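Local structure of pectinesterase (Sitophilus oryzae, 4PMH) at residues A[250-256]-A[285-290]; A[275-281]-A[320-324]; A[196-200]-A[244-248]; A[225-230]-A[289-293]; A[269-275]-A[314-320]. The protein catalyses the hydrolysis of methyl esters in pectin, releasing methanol and leaving de-esterified polygalacturonate, and probably serves the weevil in digesting plant cell walls. One frame throughout, in Å; residues are numbered along the deposited sequence.

Overall arrangement
All five contacts join coils of one right-handed parallel beta-helix. Contacts 1 and 4 (centres about 8 Å apart) share Gly289 and Arg290 and reach the same four-stranded parallel sheet, in which strand 252-257 lies between 229-230 and 286-290. Contact 2 continues contact 5 along the chain: they share Thr275 and Asp320, and strands 273-276 and 318-319 are neighbours. Contact 3 closes before contacts 1, 2 and 5 open, whereas its segments alternate with those of contact 4, about 14 Å away between centres. Contacts 3 and 4 contain the presumed catalytic residues Gln199, Asp200 and Asp226, so the active site lies along successive coils; contact 5 is structural, its centre about 17 Å from that of contact 4.

Contact 1: residues A[250-256]-A[285-290]; sequences DTAVVFA and KAYLGR
This is a parallel strand pairing between successive coils of a right-handed parallel beta-helix, made where strand 252-257 runs beside strand 286-290. The two segments point nearly the same way (21° apart), and their register is set by Val253 opposite Tyr287 (CA-CA 4.6 Å) and Phe255 opposite Gly289 (CA-CA 4.5 Å). After a weak bond from Ala252 N to Lys285 O (3.2 Å), the backbone bonds are firm: Tyr287 N to Ala252 O 2.8 Å, Val254 N to Tyr287 O 3.1 Å, Phe255 N to Leu288 O 3.0 Å and Arg290 N to Phe255 O 3.0 Å. Two successive amides, of Val254 and Phe255, donate because the chain corners together on both coils, Val254 at -81/-68 and Leu288 at -66/-34. Small Ala252 and Ala286 share one face, their CB atoms 4.0 Å apart beside Trp280. Val253 (t) and Tyr287 (m) take the other, Val253 CG1 lying 4.1 Å from Tyr287 CB. Phe255 (m) turns inward to meet Phe241 edge-to-face. Gly289, nearly fully extended, lets the coil pass close to Phe255 O. Arg290, a substrate-binding residue by similarity, extends (p, t, t) to a salt bridge with Asp226, its aliphatic stem packed on valine: Arg290 CG is 4.0 Å from Val253 CG1.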
# COMPACT_ATOMS: atom_id res chain seq x y z
N ASP A 250 -4.37 -0.10 21.51
CA ASP A 250 -5.00 1.12 21.98
C ASP A 250 -5.77 1.79 20.84
O ASP A 250 -6.97 1.99 20.98
CB ASP A 250 -4.00 2.07 22.66
CG ASP A 250 -3.01 2.72 21.68
OD1 ASP A 250 -2.69 2.08 20.66
OD2 ASP A 250 -2.57 3.87 21.94
N THR A 251 -5.12 2.09 19.70
CA THR A 251 -5.73 3.02 18.72
C THR A 251 -5.29 2.97 17.23
O THR A 251 -4.61 3.87 16.76
CB THR A 251 -5.52 4.47 19.19
OG1 THR A 251 -6.15 5.37 18.27
CG2 THR A 251 -4.02 4.79 19.31
N ALA A 252 -5.75 1.97 16.50
CA ALA A 252 -5.27 1.67 15.14
C ALA A 252 -5.90 2.53 14.03
O ALA A 252 -6.95 3.12 14.24
CB ALA A 252 -5.54 0.21 14.85
N VAL A 253 -5.24 2.59 12.87
CA VAL A 253 -5.77 3.30 11.69
C VAL A 253 -5.34 2.56 10.42
O VAL A 253 -4.17 2.29 10.24
CB VAL A 253 -5.27 4.74 11.57
CG1 VAL A 253 -6.18 5.53 10.64
CG2 VAL A 253 -5.16 5.43 12.92
N VAL A 254 -6.27 2.27 9.52
CA VAL A 254 -5.92 1.46 8.34
C VAL A 254 -5.25 2.30 7.24
O VAL A 254 -4.04 2.13 6.96
CB VAL A 254 -7.15 0.74 7.79
CG1 VAL A 254 -6.80 -0.06 6.54
CG2 VAL A 254 -7.74 -0.16 8.86
N PHE A 255 -6.03 3.20 6.63
CA PHE A 255 -5.60 3.98 5.47
C PHE A 255 -5.08 5.36 5.84
O PHE A 255 -5.66 6.05 6.67
CB PHE A 255 -6.76 4.13 4.48
CG PHE A 255 -7.29 2.82 3.97
CD1 PHE A 255 -6.67 2.16 2.93
CD2 PHE A 255 -8.40 2.23 4.54
CE1 PHE A 255 -7.15 0.95 2.47
CE2 PHE A 255 -8.90 1.02 4.09
CZ PHE A 255 -8.27 0.38 3.05
N ALA A 256 -3.98 5.76 5.20
CA ALA A 256 -3.43 7.10 5.33
C ALA A 256 -3.02 7.64 3.96
O ALA A 256 -1.85 7.76 3.66
CB ALA A 256 -2.26 7.14 6.32
N LYS A 285 -11.77 0.56 18.85
CA LYS A 285 -10.79 1.63 18.87
C LYS A 285 -9.88 1.61 17.63
O LYS A 285 -8.75 2.06 17.70
CB LYS A 285 -9.92 1.53 20.13
CG LYS A 285 -10.66 1.84 21.44
CD LYS A 285 -9.72 2.29 22.56
CE LYS A 285 -8.96 1.14 23.24
NZ LYS A 285 -7.92 1.62 24.19
N ALA A 286 -10.36 1.04 16.52
CA ALA A 286 -9.66 1.20 15.27
C ALA A 286 -10.40 2.23 14.41
O ALA A 286 -11.65 2.34 14.47
CB ALA A 286 -9.55 -0.11 14.55
N TYR A 287 -9.64 2.97 13.62
CA TYR A 287 -10.22 3.86 12.62
C TYR A 287 -9.96 3.35 11.21
O TYR A 287 -8.94 2.75 10.92
CB TYR A 287 -9.68 5.24 12.76
CG TYR A 287 -9.97 5.85 14.11
CD1 TYR A 287 -11.17 6.49 14.35
CD2 TYR A 287 -9.03 5.78 15.13
CE1 TYR A 287 -11.44 7.06 15.59
CE2 TYR A 287 -9.28 6.36 16.37
CZ TYR A 287 -10.49 6.98 16.59
OH TYR A 287 -10.72 7.54 17.80
N LEU A 288 -10.92 3.59 10.32
CA LEU A 288 -10.75 3.26 8.92
C LEU A 288 -9.65 4.11 8.27
O LEU A 288 -8.95 3.63 7.38
CB LEU A 288 -12.07 3.47 8.18
CG LEU A 288 -13.20 2.50 8.54
CD1 LEU A 288 -14.46 2.86 7.75
CD2 LEU A 288 -12.82 1.04 8.29
N GLY A 289 -9.49 5.37 8.70
CA GLY A 289 -8.53 6.21 8.04
C GLY A 289 -8.24 7.55 8.68
O GLY A 289 -8.97 8.02 9.57
N ARG A 290 -7.13 8.14 8.23
CA ARG A 290 -6.80 9.53 8.48
C ARG A 290 -5.98 10.06 7.31
O ARG A 290 -5.33 9.31 6.59
CB ARG A 290 -5.99 9.68 9.77
CG ARG A 290 -4.58 9.11 9.74
CD ARG A 290 -3.94 9.25 11.12
NE ARG A 290 -2.63 8.64 11.19
CZ ARG A 290 -1.70 8.93 12.10
NH1 ARG A 290 -1.94 9.80 13.08
NH2 ARG A 290 -0.52 8.34 12.05

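Contact 2: residues A[275-281]-A[320-324]; sequences TGDSAWS and DGIIN
Two loops that leave neighbouring coils of the parallel beta-helix meet here through both side chains and backbone. From strand 273-276 the chain passes through Asp277 into the short helix 278-283; the partner, 320-324, is irregular and bends in an inverse gamma turn centred on Gly321 (-78/51), with a weak bond from Ile322 N to Asp320 O of 2.7 Å. The CA atoms approach at two places, Thr275 with Asp320 (5.2 Å) and Ser281 with Ile322 (4.3 Å). At the first, Thr275 in the t rotamer and Asp320 in m (chi2 -24°) bring hydroxyl and carboxylate together: Thr275 OG1 donates to Asp320 OD2 at 2.7 Å, a polar clasp suited to a partly exposed position. Ile322 (p, t) belongs to the second place, and its branched side chain reaches back toward the first, filling the hollow of the strand-to-helix bend. Its CD1 is 3.3 Å from Thr275 O, its CG2 3.9 Å from Ser281 N. Trp280 (m, chi2 115°) presents its CB to this isoleucine, 3.6 Å from Ile322 CB, and then carries its indole away to bond through NE1 to Lys244 O and to pack on Val243. Asp277 likewise looks elsewhere, to Tyr242 and the amide of Ala245. Small Gly321 and Ser281 permit close backbones, with CA-H...O contacts from Ile322 CA to Trp280 O (3.5 Å) and from Ser281 CA to Gly321 O (3.3 Å).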
# COMPACT_ATOMS: atom_id res chain seq x y z
N THR A 275 -11.11 -6.10 8.71
CA THR A 275 -11.28 -6.87 9.92
C THR A 275 -10.02 -6.77 10.77
O THR A 275 -9.14 -5.94 10.52
CB THR A 275 -11.62 -8.33 9.55
OG1 THR A 275 -12.04 -9.04 10.72
CG2 THR A 275 -10.44 -9.04 8.91
N GLY A 276 -9.93 -7.61 11.79
CA GLY A 276 -8.77 -7.58 12.64
C GLY A 276 -8.91 -8.51 13.81
O GLY A 276 -9.87 -9.28 13.87
N ASP A 277 -7.95 -8.41 14.72
CA ASP A 277 -7.93 -9.20 15.94
C ASP A 277 -9.12 -8.85 16.82
O ASP A 277 -9.56 -7.70 16.85
CB ASP A 277 -6.63 -8.98 16.73
CG ASP A 277 -5.43 -9.72 16.15
OD1 ASP A 277 -5.59 -10.82 15.55
OD2 ASP A 277 -4.30 -9.18 16.30
N SER A 278 -9.57 -9.86 17.56
CA SER A 278 -10.78 -9.80 18.40
C SER A 278 -10.73 -8.69 19.41
O SER A 278 -11.75 -8.13 19.77
CB SER A 278 -10.94 -11.13 19.15
OG SER A 278 -10.57 -12.21 18.32
N ALA A 279 -9.53 -8.38 19.88
CA ALA A 279 -9.35 -7.28 20.82
C ALA A 279 -10.05 -6.00 20.35
O ALA A 279 -10.72 -5.34 21.15
CB ALA A 279 -7.87 -7.05 21.06
N TRP A 280 -9.90 -5.66 19.06
CA TRP A 280 -10.53 -4.46 18.46
C TRP A 280 -12.05 -4.56 18.41
O TRP A 280 -12.74 -3.54 18.45
CB TRP A 280 -10.05 -4.22 17.02
CG TRP A 280 -8.60 -4.02 16.91
CD1 TRP A 280 -7.72 -4.83 16.27
CD2 TRP A 280 -7.85 -2.96 17.47
NE1 TRP A 280 -6.45 -4.33 16.39
CE2 TRP A 280 -6.50 -3.17 17.12
CE3 TRP A 280 -8.18 -1.82 18.22
CZ2 TRP A 280 -5.48 -2.31 17.51
CZ3 TRP A 280 -7.17 -0.96 18.62
CH2 TRP A 280 -5.84 -1.21 18.26
N SER A 281 -12.56 -5.79 18.27
CA SER A 281 -14.00 -6.06 18.34
C SER A 281 -14.61 -5.58 19.65
O SER A 281 -15.65 -4.93 19.64
CB SER A 281 -14.32 -7.55 18.12
OG SER A 281 -14.94 -7.74 16.86
N ASP A 320 -15.91 -5.16 9.63
CA ASP A 320 -16.27 -5.84 10.88
C ASP A 320 -16.34 -4.84 12.02
O ASP A 320 -15.96 -3.69 11.88
CB ASP A 320 -15.34 -7.02 11.17
CG ASP A 320 -15.57 -8.20 10.23
OD1 ASP A 320 -16.66 -8.35 9.66
OD2 ASP A 320 -14.65 -8.99 10.00
N GLY A 321 -16.90 -5.28 13.15
CA GLY A 321 -17.14 -4.40 14.27
C GLY A 321 -15.90 -4.12 15.06
O GLY A 321 -15.90 -4.25 16.27
N ILE A 322 -14.84 -3.72 14.39
CA ILE A 322 -13.57 -3.40 15.03
C ILE A 322 -13.36 -1.89 15.04
O ILE A 322 -12.42 -1.40 15.66
CB ILE A 322 -12.42 -4.08 14.28
CG1 ILE A 322 -12.37 -3.63 12.82
CG2 ILE A 322 -12.58 -5.59 14.35
CD1 ILE A 322 -11.04 -3.86 12.15
N ILE A 323 -14.24 -1.15 14.36
CA ILE A 323 -14.06 0.29 14.22
C ILE A 323 -15.04 1.08 15.05
O ILE A 323 -16.08 0.59 15.51
CB ILE A 323 -14.20 0.76 12.75
CG1 ILE A 323 -15.61 0.46 12.20
CG2 ILE A 323 -13.12 0.10 11.89
CD1 ILE A 323 -16.06 1.43 11.15
N ASN A 324 -14.68 2.34 15.23
CA ASN A 324 -15.56 3.33 15.80
C ASN A 324 -16.70 3.63 14.81
O ASN A 324 -16.53 4.36 13.85
CB ASN A 324 -14.78 4.59 16.09
CG ASN A 324 -15.57 5.55 16.92
OD1 ASN A 324 -16.79 5.64 16.79
ND2 ASN A 324 -14.89 6.28 17.79

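Contact 3: residues A[196-200]-A[244-248]; sequences LGHQD and KADRR
Two irregular loops two turns apart in the parallel beta-helix, with the coil of strand 220-223 between them, meet beside the presumed active site: 196-200 carries Gln199 and Asp200, by similarity the transition-state stabiliser and proton donor. The backbones stay apart, the closest CA pair being His198 and Lys244 at 7.4 Å, so side chains bridge the space. The polar link is a histidine-carboxylate hydrogen bond: His198 (m, chi2 90°) points across and donates from NE2 to Asp246 OD1 at 2.6 Å, in the plane of the ring. Asp246 adopts p, which brings its end toward the imidazole, and its OD2 forms a salt bridge with Lys171. Nonpolar packing surrounds this bond. Lys244 lays its methylenes beside the imidazole (Lys244 CD to His198 NE2 3.9 Å), and Arg247 CB approaches His198 CD2 to 3.4 Å; long chains of this sort offer carbon to the ring while their charged ends lie elsewhere. The third kind is the placing of charge. Arg247 (t, t, p) reaches past His198 to a salt bridge with Asp224, which lays one guanidinium face over the backbone of Gln199, Arg247 CZ 4.4 Å from Gln199 N.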
# COMPACT_ATOMS: atom_id res chain seq x y z
N LEU A 196 2.64 -7.96 4.94
CA LEU A 196 2.62 -8.09 6.39
C LEU A 196 3.52 -7.08 7.09
O LEU A 196 4.68 -6.93 6.75
CB LEU A 196 3.05 -9.50 6.83
CG LEU A 196 2.57 -10.73 6.04
CD1 LEU A 196 3.26 -11.99 6.53
CD2 LEU A 196 1.06 -10.88 6.08
N GLY A 197 2.99 -6.40 8.07
CA GLY A 197 3.76 -5.44 8.79
C GLY A 197 2.96 -4.92 9.94
O GLY A 197 2.02 -5.58 10.40
N HIS A 198 3.34 -3.75 10.41
CA HIS A 198 2.61 -3.11 11.48
C HIS A 198 2.31 -1.68 11.09
O HIS A 198 1.20 -1.41 10.62
CB HIS A 198 3.37 -3.24 12.79
CG HIS A 198 3.21 -4.60 13.39
ND1 HIS A 198 4.07 -5.63 13.11
CD2 HIS A 198 2.25 -5.11 14.18
CE1 HIS A 198 3.65 -6.72 13.72
NE2 HIS A 198 2.55 -6.43 14.38
N GLN A 199 3.28 -0.78 11.24
CA GLN A 199 3.11 0.61 10.82
C GLN A 199 3.71 0.78 9.43
O GLN A 199 4.86 0.44 9.23
CB GLN A 199 3.80 1.53 11.82
CG GLN A 199 3.55 3.01 11.60
CD GLN A 199 4.00 3.87 12.79
OE1 GLN A 199 4.35 3.37 13.86
NE2 GLN A 199 3.98 5.18 12.59
N ASP A 200 2.94 1.34 8.48
CA ASP A 200 3.42 1.65 7.12
C ASP A 200 3.71 0.41 6.27
O ASP A 200 4.55 0.42 5.38
CB ASP A 200 4.65 2.57 7.14
CG ASP A 200 4.35 3.95 7.74
OD1 ASP A 200 3.19 4.27 8.02
OD2 ASP A 200 5.30 4.71 7.91
N LYS A 244 -3.97 -5.75 13.22
CA LYS A 244 -3.34 -6.60 14.19
C LYS A 244 -3.37 -5.95 15.56
O LYS A 244 -3.36 -4.74 15.69
CB LYS A 244 -1.88 -6.86 13.80
CG LYS A 244 -1.71 -7.88 12.69
CD LYS A 244 -0.30 -8.47 12.65
CE LYS A 244 -0.03 -9.42 13.81
NZ LYS A 244 -0.56 -10.80 13.63
N ALA A 245 -3.38 -6.80 16.58
CA ALA A 245 -3.40 -6.34 17.97
C ALA A 245 -2.12 -6.73 18.73
O ALA A 245 -1.95 -6.35 19.90
CB ALA A 245 -4.63 -6.92 18.66
N ASP A 246 -1.20 -7.43 18.07
CA ASP A 246 -0.03 -8.03 18.73
C ASP A 246 1.08 -7.05 19.03
O ASP A 246 1.96 -7.33 19.85
CB ASP A 246 0.56 -9.16 17.88
CG ASP A 246 1.38 -8.63 16.73
OD1 ASP A 246 0.98 -7.60 16.14
OD2 ASP A 246 2.43 -9.22 16.41
N ARG A 247 1.13 -5.94 18.31
CA ARG A 247 2.08 -4.90 18.66
C ARG A 247 1.40 -3.91 19.57
O ARG A 247 2.02 -3.35 20.46
CB ARG A 247 2.62 -4.20 17.42
CG ARG A 247 3.76 -3.24 17.71
CD ARG A 247 4.32 -2.64 16.44
NE ARG A 247 3.41 -1.65 15.87
CZ ARG A 247 3.70 -0.38 15.60
NH1 ARG A 247 4.92 0.12 15.83
NH2 ARG A 247 2.76 0.39 15.09
N ARG A 248 0.12 -3.67 19.35
CA ARG A 248 -0.55 -2.60 20.06
C ARG A 248 -2.05 -2.73 19.98
O ARG A 248 -2.59 -3.25 19.00
CB ARG A 248 -0.10 -1.26 19.51
CG ARG A 248 0.41 -1.34 18.08
CD ARG A 248 0.17 -0.05 17.33
NE ARG A 248 -1.24 0.27 17.36
CZ ARG A 248 -1.74 1.50 17.40
NH1 ARG A 248 -0.95 2.58 17.43
NH2 ARG A 248 -3.04 1.65 17.43

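Contact 4: residues A[225-230]-A[289-293]; sequences IDFVFG and GRAWD
Across the presumed catalytic centre, the cornering segment 225-230 faces 289-293, the end of a strand two places over in the same sheet of the beta-helix; the CA atoms come no nearer than 7.5 Å (Phe229 and Trp292), and side chains make the contact. Ile225 lays its methyl CG2 4.1 Å from Arg290 NH2, a greasy flank to the guanidinium. Asp226, the nucleophile by similarity, sits at a left-handed corner (47/42) and with chi1 m directs its carboxylate at Arg290, which is extended (p, t, t). The result is a bidentate salt bridge: Arg290 NE to Asp226 OD1 2.9 Å and Arg290 NH2 to Asp226 OD2 2.8 Å. After the next corner at Val228, Phe229 (p) meets Trp292 (t, chi2 26°) obliquely, ring centroids 5.4 Å apart and planes at 59°, with Phe229 CD2 3.5 Å from Trp292 CZ3; Tyr203 stacks on the same phenylalanine. Gly230, at 125/-167, has angles at which a CB would strike the preceding carbonyl, and its N lies 3.9 Å from Trp292 CE3. Gripping both carboxylate oxygens, Arg290 should keep Asp226 ionised and oriented, as a nucleophile requires, while Trp292, like Arg290, is a probable substrate-binding residue.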
# COMPACT_ATOMS: atom_id res chain seq x y z
N ILE A 225 -1.04 0.70 12.07
CA ILE A 225 -1.07 2.15 11.89
C ILE A 225 -0.62 2.59 10.49
O ILE A 225 0.50 2.28 10.04
CB ILE A 225 -0.16 2.84 12.94
CG1 ILE A 225 -0.73 2.67 14.35
CG2 ILE A 225 0.06 4.33 12.61
CD1 ILE A 225 -1.71 3.75 14.77
N ASP A 226 -1.50 3.33 9.81
CA ASP A 226 -1.23 3.83 8.45
C ASP A 226 -0.68 2.71 7.57
O ASP A 226 0.27 2.92 6.82
CB ASP A 226 -0.23 5.01 8.47
CG ASP A 226 -0.67 6.16 9.36
OD1 ASP A 226 -1.86 6.26 9.77
OD2 ASP A 226 0.20 7.02 9.66
N PHE A 227 -1.25 1.51 7.68
CA PHE A 227 -0.63 0.37 6.98
C PHE A 227 -0.96 0.25 5.50
O PHE A 227 -0.43 -0.63 4.79
CB PHE A 227 -0.78 -0.95 7.76
CG PHE A 227 -2.17 -1.52 7.86
CD1 PHE A 227 -2.98 -1.26 8.97
CD2 PHE A 227 -2.62 -2.43 6.90
CE1 PHE A 227 -4.23 -1.86 9.09
CE2 PHE A 227 -3.86 -3.02 7.02
CZ PHE A 227 -4.66 -2.76 8.13
N VAL A 228 -1.79 1.17 5.01
CA VAL A 228 -1.93 1.40 3.57
C VAL A 228 -1.91 2.91 3.41
O VAL A 228 -2.88 3.59 3.78
CB VAL A 228 -3.24 0.82 2.97
CG1 VAL A 228 -3.33 1.10 1.47
CG2 VAL A 228 -3.33 -0.67 3.24
N PHE A 229 -0.80 3.43 2.88
CA PHE A 229 -0.55 4.85 2.87
C PHE A 229 0.16 5.29 1.60
O PHE A 229 0.83 4.50 0.92
CB PHE A 229 0.28 5.22 4.12
CG PHE A 229 1.76 4.94 4.00
CD1 PHE A 229 2.25 3.65 4.15
CD2 PHE A 229 2.67 5.97 3.77
CE1 PHE A 229 3.61 3.38 4.03
CE2 PHE A 229 4.04 5.71 3.67
CZ PHE A 229 4.50 4.40 3.80
N GLY A 230 -0.05 6.56 1.25
CA GLY A 230 0.53 7.13 0.03
C GLY A 230 -0.47 7.76 -0.91
O GLY A 230 -1.64 7.97 -0.57
N GLY A 289 -9.49 5.37 8.70
CA GLY A 289 -8.53 6.21 8.04
C GLY A 289 -8.24 7.55 8.68
O GLY A 289 -8.97 8.02 9.57
N ARG A 290 -7.13 8.14 8.23
CA ARG A 290 -6.80 9.53 8.48
C ARG A 290 -5.98 10.06 7.31
O ARG A 290 -5.33 9.31 6.59
CB ARG A 290 -5.99 9.68 9.77
CG ARG A 290 -4.58 9.11 9.74
CD ARG A 290 -3.94 9.25 11.12
NE ARG A 290 -2.63 8.64 11.19
CZ ARG A 290 -1.70 8.93 12.10
NH1 ARG A 290 -1.94 9.80 13.08
NH2 ARG A 290 -0.52 8.34 12.05
N ALA A 291 -6.02 11.37 7.13
CA ALA A 291 -5.29 11.98 6.05
C ALA A 291 -3.81 12.01 6.41
O ALA A 291 -3.45 12.39 7.55
CB ALA A 291 -5.81 13.39 5.81
N TRP A 292 -2.98 11.55 5.47
CA TRP A 292 -1.54 11.79 5.54
C TRP A 292 -1.31 13.11 4.85
O TRP A 292 -1.35 13.21 3.62
CB TRP A 292 -0.71 10.66 4.93
CG TRP A 292 0.80 10.95 4.95
CD1 TRP A 292 1.48 11.76 5.83
CD2 TRP A 292 1.78 10.40 4.06
NE1 TRP A 292 2.84 11.76 5.52
CE2 TRP A 292 3.04 10.93 4.45
CE3 TRP A 292 1.72 9.51 2.98
CZ2 TRP A 292 4.22 10.60 3.78
CZ3 TRP A 292 2.88 9.20 2.32
CH2 TRP A 292 4.12 9.73 2.71
N ASP A 293 -1.11 14.13 5.67
CA ASP A 293 -0.97 15.50 5.22
C ASP A 293 0.54 15.72 5.00
O ASP A 293 1.18 16.51 5.73
CB ASP A 293 -1.54 16.47 6.29
CG ASP A 293 -3.04 16.75 6.12
OD1 ASP A 293 -3.68 16.18 5.18
OD2 ASP A 293 -3.57 17.56 6.92

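Contact 5: residues A[269-275]-A[314-320]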
# COMPACT_ATOMS: atom_id res chain seq x y z
N VAL A 269 -11.51 0.88 -2.42
CA VAL A 269 -11.65 -0.42 -1.77
C VAL A 269 -13.04 -0.97 -2.12
O VAL A 269 -14.06 -0.36 -1.75
CB VAL A 269 -11.49 -0.27 -0.26
CG1 VAL A 269 -11.75 -1.59 0.43
CG2 VAL A 269 -10.10 0.27 0.09
N TYR A 270 -13.08 -2.10 -2.83
CA TYR A 270 -14.30 -2.65 -3.43
C TYR A 270 -14.41 -4.17 -3.23
O TYR A 270 -13.45 -4.90 -3.48
CB TYR A 270 -14.28 -2.33 -4.91
CG TYR A 270 -15.42 -2.85 -5.74
CD1 TYR A 270 -16.72 -2.44 -5.50
CD2 TYR A 270 -15.19 -3.67 -6.84
CE1 TYR A 270 -17.77 -2.87 -6.28
CE2 TYR A 270 -16.24 -4.11 -7.64
CZ TYR A 270 -17.53 -3.71 -7.35
OH TYR A 270 -18.58 -4.15 -8.12
N LYS A 271 -15.58 -4.64 -2.79
CA LYS A 271 -15.84 -6.05 -2.53
C LYS A 271 -14.73 -6.64 -1.65
O LYS A 271 -14.29 -7.76 -1.87
CB LYS A 271 -15.96 -6.83 -3.83
CG LYS A 271 -17.00 -6.30 -4.79
CD LYS A 271 -18.39 -6.52 -4.25
CE LYS A 271 -19.41 -6.54 -5.38
NZ LYS A 271 -20.78 -6.32 -4.86
N SER A 272 -14.32 -5.89 -0.65
CA SER A 272 -13.22 -6.30 0.23
C SER A 272 -13.73 -6.50 1.67
O SER A 272 -14.93 -6.32 1.95
CB SER A 272 -12.10 -5.25 0.15
OG SER A 272 -11.38 -5.37 -1.10
N THR A 273 -12.83 -6.91 2.56
CA THR A 273 -13.14 -7.13 3.94
C THR A 273 -12.16 -6.34 4.79
O THR A 273 -10.94 -6.37 4.55
CB THR A 273 -13.01 -8.62 4.28
OG1 THR A 273 -13.98 -9.36 3.52
CG2 THR A 273 -13.23 -8.87 5.77
N ILE A 274 -12.69 -5.62 5.76
CA ILE A 274 -11.88 -4.92 6.73
C ILE A 274 -12.15 -5.51 8.13
O ILE A 274 -13.24 -5.42 8.68
CB ILE A 274 -12.20 -3.41 6.73
CG1 ILE A 274 -11.89 -2.82 5.35
CG2 ILE A 274 -11.45 -2.74 7.84
CD1 ILE A 274 -12.25 -1.36 5.19
N THR A 275 -11.11 -6.10 8.71
CA THR A 275 -11.28 -6.87 9.92
C THR A 275 -10.02 -6.77 10.77
O THR A 275 -9.14 -5.94 10.52
CB THR A 275 -11.62 -8.33 9.55
OG1 THR A 275 -12.04 -9.04 10.72
CG2 THR A 275 -10.44 -9.04 8.91
N ILE A 314 -14.60 3.46 0.24
CA ILE A 314 -14.85 2.05 0.56
C ILE A 314 -16.27 1.73 0.13
O ILE A 314 -17.22 2.28 0.67
CB ILE A 314 -14.66 1.77 2.04
CG1 ILE A 314 -13.22 2.07 2.45
CG2 ILE A 314 -14.98 0.31 2.35
CD1 ILE A 314 -13.01 2.18 3.94
N LYS A 315 -16.38 0.88 -0.88
CA LYS A 315 -17.66 0.57 -1.53
C LYS A 315 -17.97 -0.93 -1.52
O LYS A 315 -17.11 -1.74 -1.85
CB LYS A 315 -17.58 1.00 -2.99
CG LYS A 315 -18.80 0.69 -3.84
CD LYS A 315 -18.75 1.54 -5.10
CE LYS A 315 -19.92 1.25 -6.04
NZ LYS A 315 -19.79 2.04 -7.29
N GLU A 316 -19.21 -1.30 -1.15
CA GLU A 316 -19.67 -2.69 -1.21
C GLU A 316 -18.70 -3.67 -0.57
O GLU A 316 -18.41 -4.74 -1.09
CB GLU A 316 -20.08 -3.03 -2.66
CG GLU A 316 -21.23 -2.12 -3.05
CD GLU A 316 -21.75 -2.30 -4.45
OE1 GLU A 316 -21.23 -3.16 -5.16
OE2 GLU A 316 -22.70 -1.56 -4.82
N SER A 317 -18.19 -3.26 0.58
CA SER A 317 -17.25 -4.05 1.33
C SER A 317 -17.85 -4.44 2.69
O SER A 317 -18.82 -3.84 3.17
CB SER A 317 -15.95 -3.27 1.51
OG SER A 317 -15.28 -3.16 0.27
N THR A 318 -17.24 -5.46 3.28
CA THR A 318 -17.58 -5.91 4.61
C THR A 318 -16.67 -5.22 5.63
O THR A 318 -15.46 -5.30 5.54
CB THR A 318 -17.40 -7.44 4.69
OG1 THR A 318 -18.33 -8.08 3.79
CG2 THR A 318 -17.62 -7.93 6.10
N ILE A 319 -17.26 -4.53 6.59
CA ILE A 319 -16.49 -3.87 7.63
C ILE A 319 -16.87 -4.52 8.95
O ILE A 319 -18.03 -4.47 9.35
CB ILE A 319 -16.77 -2.36 7.68
CG1 ILE A 319 -16.52 -1.74 6.29
CG2 ILE A 319 -15.91 -1.69 8.73
CD1 ILE A 319 -16.78 -0.24 6.21
N ASP A 320 -15.91 -5.16 9.63
CA ASP A 320 -16.27 -5.84 10.88
C ASP A 320 -16.34 -4.84 12.02
O ASP A 320 -15.96 -3.69 11.88
CB ASP A 320 -15.34 -7.02 11.17
CG ASP A 320 -15.57 -8.20 10.23
OD1 ASP A 320 -16.66 -8.35 9.66
OD2 ASP A 320 -14.65 -8.99 10.00
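Branched aliphatic residues form the centre. Ile274 CD1 lies 3.8 Å from Ile314 CD1 and 4.4 Å from Ile319 CG1, while Val269 CB is 4.0 Å from Ile314 CG1; Leu288 of the neighbouring sheet packs against all three isoleucines, so this face belongs to the interior. Beta-branched residues suit it, being at ease in extended strands and filling the space between coils. Around this core run the backbone bonds of two parallel strand pairs. In the first, Lys315 N donates to Val269 O at 2.8 Å; in the second, Thr318 N to Ser272 O, Ile274 N to Thr318 O and Asp320 N to Ile274 O are each 2.8 Å. Between the pairs both coils turn the same corner, with Lys271 (50/42) and Glu316 (49/43) in matching left-handed conformations. A serine follows on each coil, both in m: Ser317 OG accepts Ser272 N at 3.0 Å and donates to Lys315 O at 3.1 Å, and Ser272 OG is further bound to the amide of Cys239, repeating the link one coil back. Outermost come the charges. Lys271 NZ and Glu316 OE1 form a salt bridge of 3.2 Å, Glu316 also holding Asn360, and at the far end Thr275 OG1 donates to Asp320 OD2 at 2.7 Å. Equivalent corners stacked coil upon coil, linking two parallel sheets, are the signature of the right-handed parallel beta-helix of pectinesterases.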